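Local coordinates for dihydroxyacetone kinase (Citrobacter freundii, PDB 1UN8), which phosphorylates dihydroxyacetone with ATP, giving dihydroxyacetone phosphate in the oxidative branch of glycerol fermentation, at residues Pro63-Met73 with Glu321-Thr329. Sequence-based numbering, arbitrary orientation.
Sequences PAHVGFIGKGM and EVETSNWPT
Met73 and Trp327 meet at about a right angle in a Met-aromatic contact, where the type II beta turn Gly70-Met73 packs on residues 321-329, the loop after helix 314-319, within the DhaK part of the kinase. The Met73 chain, extended at chi2, brings SD to 4.9 Å from the centroid of the Trp327 six-membered ring, approaching obliquely, and the bend at chi3 (94°) sets Met73 CE against Trp327 CE3. Pro328 CD lies over one indole face, and Lys160 of helix 155-167 makes a cation-pi contact with the same side chain. Phe68 points the edge of its ring at Trp327 CA, which lies in the ring plane, while CE2 comes 3.6 Å from Asn326 C and also meets Asn326 CB. The Phe68 ring and the Asn326 amide cross steeply, their planes 66° apart, and the Asn326 amide packs against Pro63 CB and CG. At the turn, the extended Lys71 chain runs obliquely over the Glu323 carboxylate: CD packs on Glu323 CD, but NZ stays 4.4 Å from OE2, beyond a salt bridge. Two backbone bonds join the loops, Glu323 N giving to Lys71 O (2.8 Å) and Asn326 N to a lone pair of Gly67 O. Between them Thr324 points its methyl CG2 at Ile69 O, leaving OG1 to accept from Trp327 N in an ST motif. One water donates to Val66 O and Ile69 O and accepts from Ser325 N, bridging the two loops. The substrate-binding Lys109 is close by, hydrogen-bonded to His65. A second water, doubtfully close to Lys71 N, donates to Glu323 O and, at 2.9 Å, to Glu323 OE1.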
loop_
_atom_site.group_PDB
_atom_site.type_symbol
_atom_site.label_atom_id
_atom_site.label_comp_id
_atom_site.label_asym_id
_atom_site.label_seq_id
_atom_site.Cartn_x
_atom_site.Cartn_y
_atom_site.Cartn_z
ATOM N N PRO A 63 4.666 -4.026 7.366
ATOM C CA PRO A 63 5.293 -5.276 7.828
ATOM C C PRO A 63 6.353 -5.257 8.942
ATOM O O PRO A 63 6.822 -6.353 9.314
ATOM C CB PRO A 63 5.934 -5.841 6.550
ATOM C CG PRO A 63 6.228 -4.613 5.739
ATOM C CD PRO A 63 5.069 -3.686 5.991
ATOM N N ALA A 64 6.737 -4.100 9.466
ATOM C CA ALA A 64 7.700 -4.092 10.573
ATOM C C ALA A 64 6.942 -4.547 11.800
ATOM O O ALA A 64 5.807 -4.136 11.979
ATOM C CB ALA A 64 8.239 -2.692 10.793
ATOM N N HIS A 65 7.537 -5.387 12.640
ATOM C CA HIS A 65 8.887 -5.914 12.435
ATOM C C HIS A 65 8.839 -7.390 12.100
ATOM O O HIS A 65 9.851 -7.990 11.728
ATOM C CB HIS A 65 9.745 -5.705 13.694
ATOM C CG HIS A 65 10.019 -4.264 13.995
ATOM N ND1 HIS A 65 11.112 -3.597 13.493
ATOM C CD2 HIS A 65 9.337 -3.362 14.744
ATOM C CE1 HIS A 65 11.097 -2.345 13.923
ATOM N NE2 HIS A 65 10.027 -2.177 14.684
ATOM N N VAL A 66 7.653 -7.976 12.237
ATOM C CA VAL A 66 7.454 -9.394 11.942
ATOM C C VAL A 66 7.895 -9.758 10.513
ATOM O O VAL A 66 8.371 -10.856 10.268
ATOM C CB VAL A 66 5.979 -9.778 12.135
ATOM C CG1 VAL A 66 5.731 -11.163 11.635
ATOM C CG2 VAL A 66 5.549 -9.623 13.596
ATOM N N GLY A 67 7.728 -8.826 9.576
ATOM C CA GLY A 67 8.094 -9.030 8.184
ATOM C C GLY A 67 9.596 -9.072 7.961
ATOM O O GLY A 67 10.078 -9.407 6.861
ATOM N N PHE A 68 10.355 -8.741 8.996
ATOM C CA PHE A 68 11.805 -8.830 8.887
ATOM C C PHE A 68 12.417 -9.837 9.842
ATOM O O PHE A 68 13.560 -9.705 10.272
ATOM C CB PHE A 68 12.429 -7.439 8.927
ATOM C CG PHE A 68 11.757 -6.508 7.991
ATOM C CD1 PHE A 68 10.851 -5.558 8.469
ATOM C CD2 PHE A 68 12.006 -6.579 6.628
ATOM C CE1 PHE A 68 10.204 -4.681 7.619
ATOM C CE2 PHE A 68 11.370 -5.720 5.776
ATOM C CZ PHE A 68 10.446 -4.741 6.286
ATOM N N ILE A 69 11.627 -10.848 10.169
ATOM C CA ILE A 69 12.084 -11.948 11.013
ATOM C C ILE A 69 12.532 -13.055 10.049
ATOM O O ILE A 69 11.828 -13.366 9.083
ATOM C CB ILE A 69 10.932 -12.469 11.909
ATOM C CG1 ILE A 69 10.654 -11.505 13.054
ATOM C CG2 ILE A 69 11.244 -13.881 12.438
ATOM C CD1 ILE A 69 9.389 -11.845 13.799
ATOM N N GLY A 70 13.694 -13.638 10.310
ATOM C CA GLY A 70 14.220 -14.716 9.487
ATOM C C GLY A 70 15.724 -14.675 9.285
ATOM O O GLY A 70 16.402 -13.690 9.660
ATOM N N LYS A 71 16.121 -15.738 8.676
ATOM C CA LYS A 71 17.539 -15.878 8.378
ATOM C C LYS A 71 18.121 -14.614 7.742
ATOM O O LYS A 71 17.628 -14.136 6.719
ATOM C CB LYS A 71 17.728 -17.083 7.456
ATOM C CG LYS A 71 19.165 -17.445 7.150
ATOM C CD LYS A 71 19.218 -18.631 6.197
ATOM C CE LYS A 71 20.647 -19.027 5.875
ATOM N NZ LYS A 71 20.668 -20.124 4.869
ATOM N N GLY A 72 19.162 -14.064 8.361
ATOM C CA GLY A 72 19.789 -12.860 7.838
ATOM C C GLY A 72 19.280 -11.573 8.473
ATOM O O GLY A 72 19.831 -10.490 8.221
ATOM N N MET A 73 18.222 -11.686 9.283
ATOM C CA MET A 73 17.635 -10.534 9.959
ATOM C C MET A 73 17.104 -10.878 11.344
ATOM O O MET A 73 17.664 -11.724 12.038
ATOM C CB MET A 73 16.509 -9.912 9.115
ATOM C CG MET A 73 17.007 -9.161 7.889
ATOM S SD MET A 73 15.746 -8.224 6.973
ATOM C CE MET A 73 15.931 -6.606 7.723
ATOM N N GLU A 321 21.245 -11.889 0.499
ATOM C CA GLU A 321 19.880 -12.388 0.523
ATOM C C GLU A 321 19.546 -12.810 1.943
ATOM O O GLU A 321 20.417 -13.264 2.685
ATOM C CB GLU A 321 19.723 -13.598 -0.401
ATOM C CG GLU A 321 20.141 -13.360 -1.839
ATOM C CD GLU A 321 19.909 -14.583 -2.721
ATOM O OE1 GLU A 321 20.380 -15.690 -2.361
ATOM O OE2 GLU A 321 19.257 -14.437 -3.779
ATOM N N VAL A 322 18.284 -12.645 2.323
ATOM C CA VAL A 322 17.822 -13.058 3.647
ATOM C C VAL A 322 16.523 -13.821 3.423
ATOM O O VAL A 322 16.080 -13.949 2.282
ATOM C CB VAL A 322 17.577 -11.838 4.572
ATOM C CG1 VAL A 322 18.875 -11.064 4.755
ATOM C CG2 VAL A 322 16.497 -10.930 3.980
ATOM N N GLU A 323 15.919 -14.336 4.487
ATOM C CA GLU A 323 14.665 -15.064 4.338
ATOM C C GLU A 323 13.585 -14.465 5.222
ATOM O O GLU A 323 13.345 -14.940 6.334
ATOM C CB GLU A 323 14.841 -16.529 4.708
ATOM C CG GLU A 323 16.029 -17.173 4.056
ATOM C CD GLU A 323 16.054 -18.662 4.271
ATOM O OE1 GLU A 323 15.567 -19.119 5.337
ATOM O OE2 GLU A 323 16.569 -19.366 3.372
ATOM N N THR A 324 12.929 -13.427 4.720
ATOM C CA THR A 324 11.867 -12.771 5.472
ATOM C C THR A 324 10.645 -12.528 4.595
ATOM O O THR A 324 10.718 -12.606 3.368
ATOM C CB THR A 324 12.346 -11.421 6.037
ATOM O OG1 THR A 324 12.755 -10.570 4.956
ATOM C CG2 THR A 324 13.521 -11.628 6.993
ATOM N N SER A 325 9.524 -12.218 5.227
ATOM C CA SER A 325 8.306 -11.980 4.472
ATOM C C SER A 325 8.340 -10.721 3.636
ATOM O O SER A 325 7.662 -10.641 2.612
ATOM C CB SER A 325 7.105 -11.882 5.408
ATOM O OG SER A 325 6.931 -13.072 6.158
ATOM N N ASN A 326 9.116 -9.712 4.056
ATOM C CA ASN A 326 9.046 -8.444 3.330
ATOM C C ASN A 326 10.331 -7.700 2.950
ATOM O O ASN A 326 10.248 -6.587 2.439
ATOM C CB ASN A 326 8.144 -7.494 4.124
ATOM C CG ASN A 326 6.752 -8.035 4.302
ATOM O OD1 ASN A 326 5.877 -7.842 3.468
ATOM N ND2 ASN A 326 6.532 -8.709 5.423
ATOM N N TRP A 327 11.513 -8.262 3.181
ATOM C CA TRP A 327 12.709 -7.533 2.783
ATOM C C TRP A 327 12.678 -7.419 1.271
ATOM O O TRP A 327 12.475 -8.411 0.570
ATOM C CB TRP A 327 13.992 -8.209 3.319
ATOM C CG TRP A 327 15.205 -7.570 2.745
ATOM C CD1 TRP A 327 15.958 -8.009 1.691
ATOM C CD2 TRP A 327 15.770 -6.319 3.149
ATOM N NE1 TRP A 327 16.952 -7.104 1.409
ATOM C CE2 TRP A 327 16.862 -6.057 2.287
ATOM C CE3 TRP A 327 15.460 -5.390 4.151
ATOM C CZ2 TRP A 327 17.645 -4.901 2.397
ATOM C CZ3 TRP A 327 16.236 -4.244 4.262
ATOM C CH2 TRP A 327 17.318 -4.009 3.389
ATOM N N PRO A 328 12.887 -6.195 0.759
ATOM C CA PRO A 328 12.933 -5.965 -0.685
ATOM C C PRO A 328 14.362 -5.979 -1.217
ATOM O O PRO A 328 15.243 -5.338 -0.650
ATOM C CB PRO A 328 12.302 -4.598 -0.815
ATOM C CG PRO A 328 12.886 -3.898 0.376
ATOM C CD PRO A 328 12.802 -4.922 1.489
ATOM N N THR A 329 14.582 -6.706 -2.305
ATOM C CA THR A 329 15.899 -6.792 -2.910
ATOM C C THR A 329 16.273 -5.461 -3.539
ATOM O O THR A 329 15.602 -4.992 -4.454
ATOM C CB THR A 329 15.931 -7.873 -4.010
ATOM O OG1 THR A 329 15.731 -9.157 -3.408
ATOM C CG2 THR A 329 17.270 -7.853 -4.758
HETATM O O HOH W 1 9.487 -12.252 8.102
HETATM O O HOH W 2 14.733 -17.524 7.595
#